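Local coordinates for programmed cell death 6-interacting protein (Homo sapiens, PDB 5WA1), which sorts cargo into multivesicular bodies and acts in membrane repair and cytokinesis, its Bro1 domain, the part described here, binding CHMP4 proteins of ESCRT-III, at residues Q175-H183 / L358-I368. Residues are numbered along the deposited sequence; the frame is centred on the assembly and turned at random.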
loop_
_atom_site.group_PDB
_atom_site.type_symbol
_atom_site.label_atom_id
_atom_site.label_comp_id
_atom_site.label_asym_id
_atom_site.label_seq_id
_atom_site.Cartn_x
_atom_site.Cartn_y
_atom_site.Cartn_z
ATOM N N GLN A 175 2.741 -3.699 3.086
ATOM C CA GLN A 175 2.241 -3.667 4.456
ATOM C C GLN A 175 2.708 -2.411 5.184
ATOM O O GLN A 175 1.963 -1.846 5.995
ATOM C CB GLN A 175 2.673 -4.926 5.200
ATOM C CG GLN A 175 1.914 -6.169 4.721
ATOM C CD GLN A 175 2.387 -7.418 5.425
ATOM O OE1 GLN A 175 1.806 -7.841 6.429
ATOM N NE2 GLN A 175 3.466 -8.000 4.921
ATOM N N PHE A 176 3.935 -1.961 4.912
ATOM C CA PHE A 176 4.378 -0.683 5.456
ATOM C C PHE A 176 3.508 0.458 4.940
ATOM O O PHE A 176 3.007 1.269 5.725
ATOM C CB PHE A 176 5.846 -0.428 5.112
ATOM C CG PHE A 176 6.276 0.976 5.424
ATOM C CD1 PHE A 176 6.629 1.325 6.712
ATOM C CD2 PHE A 176 6.237 1.966 4.448
ATOM C CE1 PHE A 176 6.991 2.644 7.025
ATOM C CE2 PHE A 176 6.585 3.279 4.747
ATOM C CZ PHE A 176 6.965 3.611 6.037
ATOM N N ALA A 177 3.320 0.540 3.616
ATOM C CA ALA A 177 2.493 1.606 3.058
ATOM C C ALA A 177 1.087 1.567 3.640
ATOM O O ALA A 177 0.528 2.610 4.002
ATOM C CB ALA A 177 2.446 1.504 1.532
ATOM N N SER A 178 0.518 0.368 3.778
ATOM C CA SER A 178 -0.812 0.234 4.364
ATOM C C SER A 178 -0.854 0.796 5.777
ATOM O O SER A 178 -1.795 1.509 6.143
ATOM C CB SER A 178 -1.239 -1.236 4.373
ATOM O OG SER A 178 -2.531 -1.376 4.968
ATOM N N GLY A 179 0.149 0.466 6.596
ATOM C CA GLY A 179 0.163 0.958 7.962
ATOM C C GLY A 179 0.447 2.441 8.052
ATOM O O GLY A 179 -0.040 3.120 8.966
ATOM N N ALA A 180 1.229 2.973 7.114
ATOM C CA ALA A 180 1.543 4.396 7.157
ATOM C C ALA A 180 0.360 5.241 6.699
ATOM O O ALA A 180 0.067 6.271 7.312
ATOM C CB ALA A 180 2.782 4.696 6.310
ATOM N N PHE A 181 -0.334 4.824 5.629
ATOM C CA PHE A 181 -1.563 5.517 5.252
ATOM C C PHE A 181 -2.584 5.443 6.376
ATOM O O PHE A 181 -3.306 6.412 6.637
ATOM C CB PHE A 181 -2.158 4.928 3.968
ATOM C CG PHE A 181 -1.391 5.272 2.721
ATOM C CD1 PHE A 181 -1.039 6.582 2.438
ATOM C CD2 PHE A 181 -1.033 4.269 1.818
ATOM C CE1 PHE A 181 -0.333 6.898 1.278
ATOM C CE2 PHE A 181 -0.324 4.574 0.664
ATOM C CZ PHE A 181 0.020 5.888 0.385
ATOM N N LEU A 182 -2.646 4.300 7.065
ATOM C CA LEU A 182 -3.600 4.152 8.162
ATOM C C LEU A 182 -3.222 5.031 9.345
ATOM O O LEU A 182 -4.102 5.580 10.026
ATOM C CB LEU A 182 -3.682 2.692 8.592
ATOM C CG LEU A 182 -4.747 2.420 9.643
ATOM C CD1 LEU A 182 -6.119 2.738 9.070
ATOM C CD2 LEU A 182 -4.667 0.983 10.106
ATOM N N HIS A 183 -1.923 5.166 9.624
ATOM C CA HIS A 183 -1.499 6.086 10.678
ATOM C C HIS A 183 -1.896 7.518 10.348
ATOM O O HIS A 183 -2.320 8.272 11.231
ATOM C CB HIS A 183 0.011 5.985 10.900
ATOM C CG HIS A 183 0.479 6.677 12.142
ATOM N ND1 HIS A 183 1.218 7.840 12.113
ATOM C CD2 HIS A 183 0.315 6.367 13.449
ATOM C CE1 HIS A 183 1.485 8.220 13.349
ATOM N NE2 HIS A 183 0.949 7.344 14.180
ATOM N N LEU A 358 -2.780 -13.187 5.505
ATOM C CA LEU A 358 -1.365 -13.231 5.848
ATOM C C LEU A 358 -0.763 -11.853 6.071
ATOM O O LEU A 358 0.448 -11.749 6.297
ATOM C CB LEU A 358 -0.581 -13.944 4.738
ATOM C CG LEU A 358 -0.392 -15.457 4.883
ATOM C CD1 LEU A 358 0.644 -15.733 5.949
ATOM C CD2 LEU A 358 -1.694 -16.143 5.235
ATOM N N VAL A 359 -1.564 -10.794 6.015
ATOM C CA VAL A 359 -1.031 -9.438 5.995
ATOM C C VAL A 359 -1.635 -8.618 7.122
ATOM O O VAL A 359 -2.740 -8.894 7.603
ATOM C CB VAL A 359 -1.281 -8.766 4.630
ATOM C CG1 VAL A 359 -0.519 -9.510 3.545
ATOM C CG2 VAL A 359 -2.771 -8.748 4.315
ATOM N N LYS A 360 -0.886 -7.599 7.543
ATOM C CA LYS A 360 -1.296 -6.674 8.586
ATOM C C LYS A 360 -0.766 -5.296 8.219
ATOM O O LYS A 360 0.323 -5.178 7.652
ATOM C CB LYS A 360 -0.757 -7.121 9.956
ATOM C CG LYS A 360 -1.138 -6.223 11.124
ATOM C CD LYS A 360 -2.631 -6.281 11.416
ATOM C CE LYS A 360 -3.049 -5.194 12.400
ATOM N NZ LYS A 360 -4.520 -5.178 12.626
ATOM N N SER A 361 -1.549 -4.254 8.507
ATOM C CA SER A 361 -1.053 -2.891 8.355
ATOM C C SER A 361 0.036 -2.648 9.396
ATOM O O SER A 361 -0.223 -2.742 10.598
ATOM C CB SER A 361 -2.189 -1.880 8.517
ATOM O OG SER A 361 -3.192 -2.065 7.523
ATOM N N THR A 362 1.255 -2.376 8.940
ATOM C CA THR A 362 2.396 -2.244 9.852
ATOM C C THR A 362 2.283 -0.954 10.656
ATOM O O THR A 362 2.231 0.131 10.062
ATOM C CB THR A 362 3.708 -2.257 9.070
ATOM O OG1 THR A 362 3.754 -3.423 8.231
ATOM C CG2 THR A 362 4.908 -2.261 10.014
ATOM N N PRO A 363 2.241 -1.013 11.984
ATOM C CA PRO A 363 2.180 0.226 12.765
ATOM C C PRO A 363 3.463 1.025 12.614
ATOM O O PRO A 363 4.550 0.476 12.420
ATOM C CB PRO A 363 1.985 -0.261 14.205
ATOM C CG PRO A 363 2.496 -1.662 14.209
ATOM C CD PRO A 363 2.227 -2.216 12.835
ATOM N N VAL A 364 3.334 2.343 12.667
ATOM C CA VAL A 364 4.510 3.196 12.606
ATOM C C VAL A 364 4.987 3.437 14.038
ATOM O O VAL A 364 4.241 3.931 14.889
ATOM C CB VAL A 364 4.236 4.500 11.832
ATOM C CG1 VAL A 364 3.438 4.206 10.581
ATOM C CG2 VAL A 364 3.552 5.560 12.663
ATOM N N ASN A 365 6.208 2.994 14.322
ATOM C CA ASN A 365 6.813 3.123 15.646
ATOM C C ASN A 365 8.189 3.729 15.430
ATOM O O ASN A 365 9.129 3.022 15.052
ATOM C CB ASN A 365 6.901 1.784 16.370
ATOM C CG ASN A 365 5.537 1.198 16.681
ATOM O OD1 ASN A 365 4.669 1.873 17.238
ATOM N ND2 ASN A 365 5.339 -0.068 16.315
ATOM N N VAL A 366 8.286 5.035 15.629
ATOM C CA VAL A 366 9.550 5.747 15.555
ATOM C C VAL A 366 10.532 5.127 16.543
ATOM O O VAL A 366 10.220 5.003 17.727
ATOM C CB VAL A 366 9.340 7.241 15.826
ATOM C CG1 VAL A 366 10.668 7.986 15.812
ATOM C CG2 VAL A 366 8.374 7.822 14.804
ATOM N N PRO A 367 11.727 4.741 16.063
ATOM C CA PRO A 367 12.232 4.961 14.701
ATOM C C PRO A 367 11.768 3.945 13.652
ATOM O O PRO A 367 11.850 2.732 13.875
ATOM C CB PRO A 367 13.748 4.871 14.888
ATOM C CG PRO A 367 13.907 3.878 15.992
ATOM C CD PRO A 367 12.743 4.104 16.924
ATOM N N ILE A 368 11.286 4.444 12.507
ATOM C CA ILE A 368 10.975 3.559 11.385
ATOM C C ILE A 368 12.135 3.443 10.403
ATOM O O ILE A 368 12.104 2.567 9.525
ATOM C CB ILE A 368 9.699 3.991 10.625
ATOM C CG1 ILE A 368 9.833 5.387 10.005
ATOM C CG2 ILE A 368 8.481 3.931 11.537
ATOM C CD1 ILE A 368 8.551 5.843 9.276
HETATM O O HOH W 1 4.039 1.601 8.428
#
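Gln-175 holds the loop segment 358-368 at two points, one on its side chain and one on its backbone. Its amide oxygen OE1 accepts from Lys-360 N (2.9 Å), while its main-chain O takes Thr-362 N at 3.1 Å in a nearly straight bond. That carbonyl already receives the helical bond from Gly-179 N, and the two donors approach opposite faces of its plane. Alongside, Ser-361 OG donates to Ser-178 OG (2.7 Å); the helix serine carries its hydroxyl trans to the backbone N (chi1 179°), pointing it at the loop. Where the helix presents Gly-179, the chain comes in close: Thr-362 O lies 3.1 Å from Gly-179 CA in a CA-H...O contact, and a water donates to both this oxygen and Phe-176 O. Packing continues with Val-364, whose CG1 rests on Ala-180 and whose CG2 covers one face of the His-183 imidazole. Farther along, Ile-368 CD1 meets the edge of the Phe-176 ring at CE1 (4.2 Å), beside Leu-90 of helix 83-97. Thus an irregular segment runs along helix 164-191 of the helical, TPR-like Bro1 domain, in the same general direction, adjoining the CHMP4C site, where Leu-358 touches an apolar peptide side chain.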